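PDB 2GFI: phytase from Debaryomyces castellii, which catalyses the hydrolytic release of phosphate from phytate (inositol hexakisphosphate), as a 3-phytase of the histidine acid phosphatase family. Local coordinates for residues T302-S307 and I338-A342; I343-I347 and V396-K400; V287-Y292 and S361-V366; E385-Y390 and S409-Y415; Y214-N219 and Y293-N299. All coordinates share one frame. Residues are numbered along the deposited sequence.

Interaction 1: T302-S307 and I338-A342; sequences TRVIGS and IFHSA. With NAG (2-acetamido-2-deoxy-beta-D-glucopyranose), chain C.
Two helices of the histidine phosphatase domain cross almost at right angles here (-97°), and their axes come within 6.8 Å, a distance made possible by a glycine at the crossing. The segments 302-307 and 338-342 are helical throughout, with Gly-306 set against Phe-339 (CA-CA 3.8 Å) and Arg-303 against Ala-342 (4.8 Å). Ile-338 (chi1 m, chi2 t) opens the second segment: its CG2 lies 3.5 Å from Ile-305 CG2, and its O receives a CA-H...O contact from Gly-306 CA at 3.2 Å. A CB modelled on Gly-306 would clash with that same oxygen. Phe-339, chi1 t, brings CD1 to 3.7 Å from Gly-306 O, while its ring meets Phe-67 edge-to-face. Ser-341 (chi1 t) donates from OG to Thr-302 OG1 (chi1 p) at 2.7 Å. Ala-342 then packs CB 3.4 Å from Gly-306 C and from Ser-307 N. On the far side of helix 302-307, the N-acetyl group of a protein-linked NAG places its C8 3.0 Å from Val-304 O.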
# COMPACT_ATOMS: atom_id res chain seq x y z
N THR A 302 2.23 -23.63 33.68
CA THR A 302 1.42 -23.39 32.47
C THR A 302 1.39 -24.57 31.53
O THR A 302 0.40 -24.77 30.82
CB THR A 302 1.89 -22.15 31.72
OG1 THR A 302 3.26 -22.33 31.32
CG2 THR A 302 1.84 -20.91 32.63
N ARG A 303 2.46 -25.36 31.49
CA ARG A 303 2.40 -26.51 30.65
C ARG A 303 1.30 -27.46 31.09
O ARG A 303 0.58 -27.99 30.21
CB ARG A 303 3.69 -27.27 30.55
CG ARG A 303 3.47 -28.32 29.49
CD ARG A 303 4.64 -29.02 29.03
NE ARG A 303 5.75 -28.15 28.69
CZ ARG A 303 6.74 -28.54 27.89
NH1 ARG A 303 6.68 -29.75 27.32
NH2 ARG A 303 7.77 -27.73 27.64
N VAL A 304 1.15 -27.69 32.41
CA VAL A 304 0.08 -28.60 32.87
C VAL A 304 -1.29 -28.02 32.54
O VAL A 304 -2.15 -28.74 32.04
CB VAL A 304 0.16 -28.99 34.39
CG1 VAL A 304 -0.03 -27.80 35.30
CG2 VAL A 304 -0.94 -30.02 34.70
N ILE A 305 -1.48 -26.73 32.81
CA ILE A 305 -2.74 -26.04 32.49
C ILE A 305 -3.01 -26.02 30.98
O ILE A 305 -4.07 -26.42 30.55
CB ILE A 305 -2.77 -24.60 33.04
CG1 ILE A 305 -2.62 -24.58 34.55
CG2 ILE A 305 -4.08 -23.91 32.63
CD1 ILE A 305 -2.21 -23.20 35.08
N GLY A 306 -2.03 -25.59 30.18
CA GLY A 306 -2.18 -25.56 28.72
C GLY A 306 -2.50 -26.90 28.09
O GLY A 306 -3.20 -26.95 27.07
N SER A 307 -2.00 -27.97 28.70
CA SER A 307 -2.14 -29.33 28.18
C SER A 307 -3.56 -29.84 28.21
O SER A 307 -3.87 -30.81 27.53
CB SER A 307 -1.26 -30.31 28.96
OG SER A 307 0.11 -30.02 28.77
N ILE A 338 -1.34 -19.69 27.75
CA ILE A 338 -1.08 -20.91 28.50
C ILE A 338 -1.28 -22.13 27.60
O ILE A 338 -0.47 -23.04 27.60
CB ILE A 338 -1.98 -20.95 29.76
CG1 ILE A 338 -1.60 -19.80 30.73
CG2 ILE A 338 -1.95 -22.34 30.39
CD1 ILE A 338 -2.64 -19.51 31.79
N PHE A 339 -2.35 -22.13 26.82
CA PHE A 339 -2.54 -23.14 25.78
C PHE A 339 -1.27 -23.29 24.94
O PHE A 339 -0.75 -24.39 24.81
CB PHE A 339 -3.77 -22.78 24.92
CG PHE A 339 -4.14 -23.79 23.87
CD1 PHE A 339 -3.67 -25.10 23.91
CD2 PHE A 339 -5.02 -23.43 22.85
CE1 PHE A 339 -4.07 -26.03 22.93
CE2 PHE A 339 -5.40 -24.37 21.85
CZ PHE A 339 -4.93 -25.66 21.91
N HIS A 340 -0.73 -22.17 24.43
CA HIS A 340 0.51 -22.15 23.64
C HIS A 340 1.75 -22.58 24.38
O HIS A 340 2.70 -23.09 23.78
CB HIS A 340 0.75 -20.77 22.99
CG HIS A 340 0.00 -20.59 21.71
ND1 HIS A 340 0.56 -20.88 20.47
CD2 HIS A 340 -1.28 -20.22 21.47
CE1 HIS A 340 -0.34 -20.67 19.53
NE2 HIS A 340 -1.47 -20.28 20.11
N SER A 341 1.75 -22.38 25.69
CA SER A 341 2.81 -22.96 26.52
C SER A 341 2.87 -24.48 26.30
O SER A 341 3.95 -25.06 26.23
CB SER A 341 2.55 -22.65 27.98
OG SER A 341 3.73 -22.84 28.72
N ALA A 342 1.71 -25.12 26.18
CA ALA A 342 1.71 -26.52 25.89
C ALA A 342 1.84 -26.83 24.40
O ALA A 342 2.52 -27.79 24.06
CB ALA A 342 0.50 -27.21 26.50
C1 NAG C . -3.07 -35.17 28.70
C2 NAG C . -3.11 -35.05 30.24
C3 NAG C . -2.27 -36.14 30.94
C4 NAG C . -2.63 -37.54 30.41
C5 NAG C . -2.46 -37.47 28.88
C6 NAG C . -2.76 -38.76 28.16
C7 NAG C . -3.57 -32.78 31.14
C8 NAG C . -2.95 -31.68 31.95
N2 NAG C . -2.72 -33.71 30.69
O3 NAG C . -2.47 -36.04 32.33
O4 NAG C . -1.91 -38.63 31.02
O5 NAG C . -3.35 -36.50 28.33
O6 NAG C . -2.70 -38.45 26.79
O7 NAG C . -4.80 -32.76 30.94

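Interaction 2: I343-I347 and V396-K400; sequences IGILI and VIPIK
The chain leaves a helix at Gly-344, whose positive phi (74°, psi 21°) starts the turn through Ile-345 and Leu-346 (phi/psi -97/-19° and -122/26°). Facing it, 396-400 is extended: strand at Val-396, then loop through Pro-398 to Lys-400 with psi between 98° and 148°. The nearest CA atoms, those of Ile-345 and Ile-399, are 5.6 Å apart. Shape complementarity holds the two together, through three apolar side-chain contacts. The bump is Ile-345, its CA-to-CB bond directed at the other segment and its side chain in chi1 p, chi2 t. Its two ends enter a hollow between Ile-397 and Ile-399: CD1 reaches Ile-397 CG2 at 3.8 Å, and CG2 reaches Ile-399 CG1 at 3.7 Å. Between those two isoleucines, Pro-398 turns its ring away and offers its O, 4.3 Å from Ile-345 CG2. Leu-346 (chi1 m, chi2 t) starts sideways, yet its end closes in, with CD2 3.9 Å from Ile-397 CG2; that methyl is thus shared by both residues. Tyr-390 and Tyr-418 also touch Ile-345, while Pro-398 packs on Phe-359 of the second subunit. This is largely buried apolar packing away from the annotated sites, joining the turn after helix 333-343 to the chain leaving strand 395-397, which pairs with strand 385-392 in the mixed sheet of the histidine phosphatase fold.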
# COMPACT_ATOMS: atom_id res chain seq x y z
N ILE A 343 1.19 -26.06 23.51
CA ILE A 343 1.37 -26.25 22.05
C ILE A 343 2.84 -26.22 21.68
O ILE A 343 3.32 -27.06 20.92
CB ILE A 343 0.61 -25.20 21.19
CG1 ILE A 343 -0.91 -25.30 21.42
CG2 ILE A 343 0.93 -25.42 19.70
CD1 ILE A 343 -1.70 -24.04 21.03
N GLY A 344 3.57 -25.24 22.21
CA GLY A 344 5.00 -25.25 22.03
C GLY A 344 5.54 -24.87 20.67
O GLY A 344 6.68 -25.15 20.37
N ILE A 345 4.77 -24.18 19.86
CA ILE A 345 5.28 -23.74 18.56
C ILE A 345 5.80 -22.29 18.54
O ILE A 345 6.54 -21.89 17.64
CB ILE A 345 4.20 -23.95 17.48
CG1 ILE A 345 2.93 -23.19 17.84
CG2 ILE A 345 3.94 -25.44 17.34
CD1 ILE A 345 1.91 -23.15 16.72
N LEU A 346 5.41 -21.50 19.53
CA LEU A 346 5.88 -20.12 19.59
C LEU A 346 6.61 -19.84 20.90
O LEU A 346 6.71 -18.69 21.36
CB LEU A 346 4.73 -19.15 19.31
CG LEU A 346 4.30 -19.13 17.84
CD1 LEU A 346 2.99 -18.39 17.70
CD2 LEU A 346 5.38 -18.49 16.95
N ILE A 347 7.16 -20.92 21.47
CA ILE A 347 7.84 -20.89 22.77
C ILE A 347 9.37 -20.96 22.58
O ILE A 347 9.87 -21.85 21.90
CB ILE A 347 7.30 -22.08 23.68
CG1 ILE A 347 5.78 -22.07 23.75
CG2 ILE A 347 7.93 -22.07 25.08
CD1 ILE A 347 5.15 -20.71 24.05
N VAL A 396 0.74 -19.52 9.04
CA VAL A 396 0.99 -20.92 9.37
C VAL A 396 2.23 -20.89 10.21
O VAL A 396 3.22 -20.27 9.83
CB VAL A 396 1.22 -21.82 8.13
CG1 VAL A 396 1.63 -23.23 8.58
CG2 VAL A 396 -0.03 -21.82 7.20
N ILE A 397 2.16 -21.54 11.37
CA ILE A 397 3.33 -21.75 12.22
C ILE A 397 3.62 -23.23 12.29
O ILE A 397 2.96 -23.94 13.05
CB ILE A 397 3.10 -21.16 13.64
CG1 ILE A 397 2.57 -19.71 13.57
CG2 ILE A 397 4.36 -21.30 14.51
CD1 ILE A 397 3.54 -18.64 12.99
N PRO A 398 4.56 -23.73 11.49
CA PRO A 398 4.87 -25.14 11.51
C PRO A 398 5.39 -25.61 12.89
O PRO A 398 6.02 -24.83 13.62
CB PRO A 398 5.93 -25.30 10.41
CG PRO A 398 5.68 -24.13 9.47
CD PRO A 398 5.37 -23.01 10.48
N ILE A 399 5.08 -26.86 13.23
CA ILE A 399 5.62 -27.46 14.42
C ILE A 399 7.02 -27.88 14.11
O ILE A 399 7.26 -28.53 13.10
CB ILE A 399 4.80 -28.68 14.84
CG1 ILE A 399 3.35 -28.29 15.06
CG2 ILE A 399 5.44 -29.33 16.06
CD1 ILE A 399 2.44 -29.47 15.15
N LYS A 400 7.95 -27.50 14.97
CA LYS A 400 9.33 -27.89 14.83
C LYS A 400 9.47 -29.40 14.65
O LYS A 400 9.04 -30.21 15.51
CB LYS A 400 10.11 -27.42 16.05
CG LYS A 400 11.60 -27.61 15.93
CD LYS A 400 12.26 -27.23 17.25
CE LYS A 400 13.67 -27.77 17.30
NZ LYS A 400 14.39 -27.24 18.50

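Interaction 3: V287-Y292 and S361-V366; sequences VDLDDY and SPYSHV
Helix 287-292 presents the Asp-288 carboxylate to the loop 361-366 where it enters a short helix; the CA atoms of Asp-288 and His-365 are 5.2 Å apart. With chi1 m, Asp-288 OD1 accepts from His-365 N at 2.7 Å (N-H...O 162°) and from water 1 at 2.6 Å, which accepts from Val-366 N at 3.0 Å. Both amides are thus satisfied, directly or through water. Asp-288 OD2 takes a proton from water 2 at 2.8 Å; this water lies 2.8 Å from OG of the N-cap residue Ser-364, which also bonds weakly to Gly-367 N. Ser-361 OG sits 2.9 Å from Asp-288 OD2 and 2.6 Å from Tyr-363 O, two possible acceptors for one proton. Asp-291 OD2 lies over the His-365 ring, 2.9 Å from CD2. Tyr-292 turns its edge to the face of Tyr-363 (centroids 5.5 Å, planes 61°); their hydroxyls bond Asp-351 and Glu-337 respectively. The side chain of His-365 is about 4 Å from that of Asp-333, the predicted proton donor, beside the predicted active site of a histidine phosphatase fold, where helices 277-295 and 365-368 meet against helix 333-343.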
# COMPACT_ATOMS: atom_id res chain seq x y z
N VAL A 287 6.42 -6.30 28.48
CA VAL A 287 5.20 -7.10 28.36
C VAL A 287 5.53 -8.51 27.91
O VAL A 287 4.98 -9.45 28.45
CB VAL A 287 4.12 -6.47 27.39
CG1 VAL A 287 2.91 -7.42 27.26
CG2 VAL A 287 3.66 -5.11 27.88
N ASP A 288 6.40 -8.69 26.93
CA ASP A 288 6.77 -10.06 26.57
C ASP A 288 7.31 -10.81 27.78
O ASP A 288 6.99 -11.98 27.94
CB ASP A 288 7.82 -10.07 25.49
CG ASP A 288 7.26 -9.78 24.11
OD1 ASP A 288 6.02 -9.98 23.89
OD2 ASP A 288 7.99 -9.34 23.18
N LEU A 289 8.13 -10.14 28.60
CA LEU A 289 8.74 -10.73 29.76
C LEU A 289 7.68 -11.12 30.79
O LEU A 289 7.57 -12.27 31.20
CB LEU A 289 9.67 -9.73 30.40
CG LEU A 289 11.13 -9.70 30.05
CD1 LEU A 289 11.77 -8.58 30.86
CD2 LEU A 289 11.78 -11.06 30.33
N ASP A 290 6.89 -10.15 31.19
CA ASP A 290 5.81 -10.41 32.10
C ASP A 290 4.93 -11.58 31.61
O ASP A 290 4.65 -12.50 32.37
CB ASP A 290 4.98 -9.14 32.28
CG ASP A 290 3.86 -9.33 33.24
OD1 ASP A 290 4.06 -10.06 34.24
OD2 ASP A 290 2.72 -8.83 33.08
N ASP A 291 4.51 -11.57 30.35
CA ASP A 291 3.65 -12.66 29.89
C ASP A 291 4.39 -13.95 29.71
O ASP A 291 3.82 -15.01 29.93
CB ASP A 291 2.91 -12.29 28.62
CG ASP A 291 1.97 -11.14 28.83
OD1 ASP A 291 1.47 -10.94 29.97
OD2 ASP A 291 1.67 -10.37 27.90
N TYR A 292 5.66 -13.89 29.31
CA TYR A 292 6.40 -15.13 29.20
C TYR A 292 6.50 -15.82 30.57
O TYR A 292 6.26 -17.02 30.68
CB TYR A 292 7.79 -14.96 28.60
CG TYR A 292 8.58 -16.25 28.69
CD1 TYR A 292 8.38 -17.28 27.76
CD2 TYR A 292 9.51 -16.45 29.72
CE1 TYR A 292 9.09 -18.47 27.83
CE2 TYR A 292 10.22 -17.64 29.81
CZ TYR A 292 10.00 -18.65 28.86
OH TYR A 292 10.68 -19.84 28.94
N SER A 361 12.43 -10.40 20.26
CA SER A 361 12.03 -10.99 21.51
C SER A 361 11.83 -12.48 21.25
O SER A 361 11.11 -12.85 20.32
CB SER A 361 10.75 -10.36 22.02
OG SER A 361 10.26 -11.11 23.12
N PRO A 362 12.48 -13.34 22.03
CA PRO A 362 12.38 -14.81 21.83
C PRO A 362 10.97 -15.31 22.03
O PRO A 362 10.64 -16.44 21.67
CB PRO A 362 13.28 -15.38 22.94
CG PRO A 362 14.15 -14.24 23.37
CD PRO A 362 13.36 -12.99 23.15
N TYR A 363 10.16 -14.48 22.67
CA TYR A 363 8.79 -14.80 22.88
C TYR A 363 7.97 -13.58 22.58
O TYR A 363 8.12 -12.57 23.23
CB TYR A 363 8.57 -15.20 24.33
CG TYR A 363 7.13 -15.49 24.61
CD1 TYR A 363 6.54 -16.68 24.17
CD2 TYR A 363 6.35 -14.57 25.30
CE1 TYR A 363 5.21 -16.95 24.43
CE2 TYR A 363 5.01 -14.84 25.56
CZ TYR A 363 4.45 -16.02 25.13
OH TYR A 363 3.12 -16.26 25.40
N SER A 364 7.11 -13.65 21.58
CA SER A 364 6.41 -12.45 21.16
C SER A 364 4.96 -12.58 21.59
O SER A 364 4.15 -13.30 20.99
CB SER A 364 6.55 -12.25 19.65
OG SER A 364 5.79 -11.13 19.23
N HIS A 365 4.64 -11.90 22.67
CA HIS A 365 3.29 -12.03 23.18
C HIS A 365 2.21 -11.66 22.13
O HIS A 365 1.25 -12.41 21.92
CB HIS A 365 3.13 -11.19 24.42
CG HIS A 365 1.74 -11.17 24.91
ND1 HIS A 365 0.88 -10.14 24.62
CD2 HIS A 365 1.03 -12.06 25.63
CE1 HIS A 365 -0.29 -10.38 25.18
NE2 HIS A 365 -0.22 -11.54 25.80
N VAL A 366 2.39 -10.52 21.47
CA VAL A 366 1.45 -10.01 20.45
C VAL A 366 1.38 -10.89 19.18
O VAL A 366 0.40 -10.83 18.44
CB VAL A 366 1.79 -8.54 20.10
CG1 VAL A 366 3.11 -8.46 19.35
CG2 VAL A 366 0.66 -7.89 19.33
O HOH W 1 4.18 -8.49 22.71
O HOH W 2 7.22 -9.13 20.49

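Interaction 4: E385-Y390 and S409-Y415; sequences ESYVRY and SCNLNDY
Val-388 forms the apolar centre of this antiparallel strand pair, in which strand 410-411 joins the mixed sheet of the histidine phosphatase fold and leads into helix 412-423. With chi1 t, its CG1 lies over the Tyr-415 ring in a CH-pi contact (4.1 Å to the centroid, 11° off the normal), and its CG2 is 4.1 Å from Leu-412 CD1. Val-388 and Cys-410 make a hydrogen-bonded pair: Val-388 N to Cys-410 O and Cys-410 N to Val-388 O, both 2.7 Å. A disulfide ties Cys-410 to Cys-402. Tyr-387 and Asn-411 form the adjacent non-hydrogen-bonded pair (CA-CA 4.3 Å); Leu-412 N then donates to Ser-386 O at 2.7 Å. Tyr-390 OH and Tyr-415 OH share a 2.6 Å hydrogen bond; either may donate. At the polar edge Asn-411 is the N-cap, OD1 accepting from Asn-413 N at 3.1 Å, and ND2 donates to Glu-385 OE1 at 2.9 Å. Water 3 accepts from Ser-386 N (2.9 Å) and donates to Glu-385 OE1 (2.7 Å) and Asn-411 OD1 (2.8 Å).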
# COMPACT_ATOMS: atom_id res chain seq x y z
N GLU A 385 -3.33 -39.96 4.06
CA GLU A 385 -2.81 -39.42 5.31
C GLU A 385 -3.56 -38.17 5.71
O GLU A 385 -4.02 -37.41 4.85
CB GLU A 385 -1.32 -39.13 5.18
CG GLU A 385 -0.47 -40.33 4.84
CD GLU A 385 -0.51 -41.40 5.92
OE1 GLU A 385 -0.73 -41.06 7.11
OE2 GLU A 385 -0.32 -42.60 5.57
N SER A 386 -3.71 -37.96 7.01
CA SER A 386 -4.26 -36.71 7.52
C SER A 386 -3.17 -35.89 8.16
O SER A 386 -2.28 -36.42 8.86
CB SER A 386 -5.34 -36.94 8.57
OG SER A 386 -6.51 -37.35 7.93
N TYR A 387 -3.28 -34.59 7.91
CA TYR A 387 -2.29 -33.62 8.36
C TYR A 387 -2.94 -32.55 9.21
O TYR A 387 -4.10 -32.20 9.03
CB TYR A 387 -1.58 -33.01 7.16
CG TYR A 387 -0.82 -34.05 6.41
CD1 TYR A 387 0.50 -34.36 6.75
CD2 TYR A 387 -1.42 -34.77 5.37
CE1 TYR A 387 1.19 -35.34 6.08
CE2 TYR A 387 -0.75 -35.74 4.69
CZ TYR A 387 0.55 -36.03 5.05
OH TYR A 387 1.22 -37.01 4.36
N VAL A 388 -2.15 -32.06 10.15
CA VAL A 388 -2.58 -31.05 11.09
C VAL A 388 -1.59 -29.88 10.98
O VAL A 388 -0.40 -30.09 10.81
CB VAL A 388 -2.63 -31.68 12.52
CG1 VAL A 388 -2.75 -30.64 13.56
CG2 VAL A 388 -3.85 -32.63 12.62
N ARG A 389 -2.07 -28.65 11.04
CA ARG A 389 -1.14 -27.54 11.19
C ARG A 389 -1.82 -26.39 11.92
O ARG A 389 -3.05 -26.32 11.99
CB ARG A 389 -0.57 -27.07 9.84
CG ARG A 389 -1.56 -26.34 8.98
CD ARG A 389 -0.93 -25.76 7.75
NE ARG A 389 -1.94 -25.14 6.92
CZ ARG A 389 -1.71 -24.67 5.71
NH1 ARG A 389 -0.47 -24.77 5.19
NH2 ARG A 389 -2.70 -24.11 5.01
N TYR A 390 -0.99 -25.50 12.45
CA TYR A 390 -1.44 -24.32 13.17
C TYR A 390 -1.38 -23.05 12.32
O TYR A 390 -0.39 -22.82 11.64
CB TYR A 390 -0.54 -24.12 14.36
CG TYR A 390 -0.88 -25.02 15.50
CD1 TYR A 390 -1.77 -24.60 16.50
CD2 TYR A 390 -0.32 -26.30 15.60
CE1 TYR A 390 -2.07 -25.42 17.56
CE2 TYR A 390 -0.63 -27.14 16.67
CZ TYR A 390 -1.51 -26.69 17.63
OH TYR A 390 -1.83 -27.51 18.69
N SER A 409 2.71 -29.15 7.28
CA SER A 409 1.83 -29.72 8.27
C SER A 409 2.44 -30.97 8.91
O SER A 409 3.46 -31.50 8.47
CB SER A 409 0.51 -30.06 7.59
OG SER A 409 0.73 -30.93 6.49
N CYS A 410 1.78 -31.44 9.95
CA CYS A 410 2.22 -32.58 10.71
C CYS A 410 1.24 -33.75 10.50
O CYS A 410 0.03 -33.58 10.74
CB CYS A 410 2.21 -32.20 12.17
SG CYS A 410 2.94 -33.44 13.20
N ASN A 411 1.74 -34.91 10.05
CA ASN A 411 0.89 -36.11 9.95
C ASN A 411 0.21 -36.32 11.29
O ASN A 411 0.85 -36.26 12.33
CB ASN A 411 1.72 -37.36 9.60
CG ASN A 411 0.86 -38.52 9.10
OD1 ASN A 411 -0.05 -38.99 9.79
ND2 ASN A 411 1.16 -39.00 7.90
N LEU A 412 -1.09 -36.55 11.29
CA LEU A 412 -1.77 -36.74 12.58
C LEU A 412 -1.12 -37.79 13.48
O LEU A 412 -1.13 -37.66 14.71
CB LEU A 412 -3.25 -37.02 12.36
CG LEU A 412 -4.12 -37.29 13.58
CD1 LEU A 412 -4.09 -36.17 14.60
CD2 LEU A 412 -5.50 -37.54 13.05
N ASN A 413 -0.53 -38.83 12.87
CA ASN A 413 0.20 -39.84 13.62
C ASN A 413 1.38 -39.26 14.36
O ASN A 413 1.55 -39.50 15.54
CB ASN A 413 0.62 -41.00 12.69
CG ASN A 413 -0.58 -41.75 12.15
OD1 ASN A 413 -1.56 -41.99 12.88
ND2 ASN A 413 -0.54 -42.08 10.87
N ASP A 414 2.18 -38.48 13.64
CA ASP A 414 3.28 -37.71 14.21
C ASP A 414 2.80 -36.64 15.19
O ASP A 414 3.43 -36.40 16.21
CB ASP A 414 4.07 -37.05 13.10
CG ASP A 414 4.82 -38.05 12.26
OD1 ASP A 414 5.26 -39.09 12.81
OD2 ASP A 414 5.02 -37.88 11.03
N TYR A 415 1.67 -36.01 14.87
CA TYR A 415 1.12 -34.98 15.75
C TYR A 415 0.74 -35.57 17.10
O TYR A 415 0.90 -34.91 18.13
CB TYR A 415 -0.07 -34.26 15.12
CG TYR A 415 -0.54 -33.13 16.05
CD1 TYR A 415 0.33 -32.06 16.37
CD2 TYR A 415 -1.81 -33.15 16.63
CE1 TYR A 415 -0.06 -31.06 17.23
CE2 TYR A 415 -2.22 -32.14 17.49
CZ TYR A 415 -1.33 -31.09 17.78
OH TYR A 415 -1.70 -30.10 18.63
O HOH W 3 -2.52 -39.93 8.85

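Interaction 5: Y214-N219 and Y293-N299; sequences YNENAN and YSNSAGN
Segment 214-219, extended at Tyr-214 and Asn-215, folds into a type I turn from Asn-215 to Ala-218 (Ala-218 N to Asn-215 O, 3.0 Å), with an Asx turn from Asn-215 OD1 to Asn-217 N (3.2 Å). In the other segment, 293-295 ends a helix, and a second type I turn, Ser-296 to Asn-299, closes with Asn-299 N to Ser-296 O at 2.9 Å. Glu-216 and Ser-294 approach to 4.6 Å between CA atoms, Asn-219 and Tyr-293 to 5.9 Å. The contact lays a loop against the C-terminal end of helix 277-295 in the histidine phosphatase domain, where the side chain of Asn-295, whose ND2 bonds Glu-337, is about 6 Å from that of Asp-333, the predicted proton donor. Tyr-214 (chi1 t) donates from OH to Ser-294 O at 2.6 Å. Asn-299 donates from ND2 to Asn-215 O at 2.7 Å and to water 5 at 2.6 Å. Its OD1 caps Met-301 N and accepts from water 4 at 2.7 Å; that water accepts from Asn-215 N at 2.9 Å.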
# COMPACT_ATOMS: atom_id res chain seq x y z
N TYR A 214 -1.10 -22.71 40.58
CA TYR A 214 -0.60 -21.81 39.57
C TYR A 214 -0.52 -20.42 40.16
O TYR A 214 -1.52 -19.85 40.58
CB TYR A 214 -1.48 -21.86 38.31
CG TYR A 214 -1.22 -20.74 37.33
CD1 TYR A 214 0.04 -20.57 36.74
CD2 TYR A 214 -2.25 -19.85 36.97
CE1 TYR A 214 0.26 -19.52 35.82
CE2 TYR A 214 -2.04 -18.82 36.06
CZ TYR A 214 -0.78 -18.66 35.49
OH TYR A 214 -0.55 -17.64 34.59
N ASN A 215 0.69 -19.88 40.21
CA ASN A 215 0.86 -18.52 40.64
C ASN A 215 1.36 -17.69 39.46
O ASN A 215 2.54 -17.76 39.09
CB ASN A 215 1.81 -18.47 41.85
CG ASN A 215 2.00 -17.08 42.38
OD1 ASN A 215 1.22 -16.17 42.10
ND2 ASN A 215 3.06 -16.90 43.15
N GLU A 216 0.46 -16.90 38.85
CA GLU A 216 0.84 -16.07 37.70
C GLU A 216 1.90 -15.07 38.08
O GLU A 216 2.69 -14.65 37.23
CB GLU A 216 -0.37 -15.36 37.07
CG GLU A 216 -1.16 -14.45 37.99
CD GLU A 216 -2.19 -13.63 37.23
OE1 GLU A 216 -2.68 -14.11 36.15
OE2 GLU A 216 -2.51 -12.49 37.69
N ASN A 217 1.94 -14.70 39.36
CA ASN A 217 2.93 -13.74 39.82
C ASN A 217 4.20 -14.34 40.41
O ASN A 217 5.02 -13.62 40.96
CB ASN A 217 2.30 -12.74 40.76
CG ASN A 217 1.21 -11.94 40.08
OD1 ASN A 217 0.04 -11.97 40.50
ND2 ASN A 217 1.57 -11.26 39.00
N ALA A 218 4.37 -15.65 40.25
CA ALA A 218 5.54 -16.33 40.78
C ALA A 218 6.86 -15.69 40.37
O ALA A 218 7.83 -15.76 41.10
CB ALA A 218 5.54 -17.80 40.38
N ASN A 219 6.90 -15.08 39.19
CA ASN A 219 8.18 -14.64 38.64
C ASN A 219 8.32 -13.14 38.53
O ASN A 219 9.16 -12.66 37.79
CB ASN A 219 8.40 -15.27 37.28
CG ASN A 219 8.56 -16.76 37.35
OD1 ASN A 219 7.88 -17.53 36.62
ND2 ASN A 219 9.46 -17.20 38.23
N TYR A 293 6.80 -15.03 31.60
CA TYR A 293 7.06 -15.59 32.93
C TYR A 293 5.80 -15.88 33.75
O TYR A 293 5.85 -16.63 34.73
CB TYR A 293 8.02 -14.70 33.72
CG TYR A 293 9.45 -14.89 33.31
CD1 TYR A 293 10.15 -16.04 33.71
CD2 TYR A 293 10.11 -13.93 32.50
CE1 TYR A 293 11.45 -16.24 33.33
CE2 TYR A 293 11.42 -14.12 32.11
CZ TYR A 293 12.09 -15.28 32.54
OH TYR A 293 13.38 -15.51 32.21
N SER A 294 4.70 -15.28 33.34
CA SER A 294 3.42 -15.47 34.00
C SER A 294 2.54 -16.47 33.29
O SER A 294 1.94 -17.32 33.92
CB SER A 294 2.70 -14.12 34.09
OG SER A 294 3.63 -13.19 34.59
N ASN A 295 2.47 -16.35 31.96
CA ASN A 295 1.48 -17.10 31.18
C ASN A 295 2.06 -18.13 30.24
O ASN A 295 1.31 -18.77 29.52
CB ASN A 295 0.62 -16.16 30.34
CG ASN A 295 0.08 -15.00 31.13
OD1 ASN A 295 -0.23 -15.14 32.31
ND2 ASN A 295 -0.07 -13.84 30.47
N SER A 296 3.37 -18.25 30.21
CA SER A 296 4.01 -19.17 29.30
C SER A 296 5.07 -20.00 30.02
O SER A 296 5.02 -20.17 31.24
CB SER A 296 4.59 -18.39 28.12
OG SER A 296 4.83 -19.23 27.02
N ALA A 297 6.03 -20.52 29.28
CA ALA A 297 6.96 -21.51 29.79
C ALA A 297 7.89 -21.00 30.90
O ALA A 297 8.59 -21.79 31.54
CB ALA A 297 7.78 -22.12 28.63
N GLY A 298 7.90 -19.69 31.11
CA GLY A 298 8.62 -19.10 32.25
C GLY A 298 8.01 -19.57 33.55
O GLY A 298 8.68 -19.68 34.55
N ASN A 299 6.72 -19.85 33.54
CA ASN A 299 6.01 -20.31 34.72
C ASN A 299 5.81 -21.83 34.63
O ASN A 299 5.19 -22.32 33.66
CB ASN A 299 4.67 -19.58 34.86
CG ASN A 299 3.99 -19.85 36.20
OD1 ASN A 299 3.60 -20.98 36.49
ND2 ASN A 299 3.83 -18.80 37.01
O HOH W 4 3.00 -21.20 39.08
O HOH W 5 4.70 -16.35 37.12
O HOH W 6 5.66 -13.13 36.89

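Overall arrangement
From the N terminus, interaction 5 closes first, bringing loop 214-219 back to the end of helix 277-295. Interaction 3 starts on that same helix, crosses interaction 5 and closes at 361-366. Within its span, interaction 1 pairs helices 302-318 and 333-343. Thr-302 OG1, 2.8 Å from Ser-296 O in a probable hydrogen bond, links interactions 1 and 5. Interaction 2 opens as helix 333-343 ends, crosses interaction 3, and closes at the end of strand 395-397. Interaction 4 crosses interaction 2, and Ile-397 N lies 2.9 Å from Tyr-390 O across neighbouring strands. Together they connect the helices near the predicted proton donor to strands 385-392, 395-397 and 410-411 of the sheet.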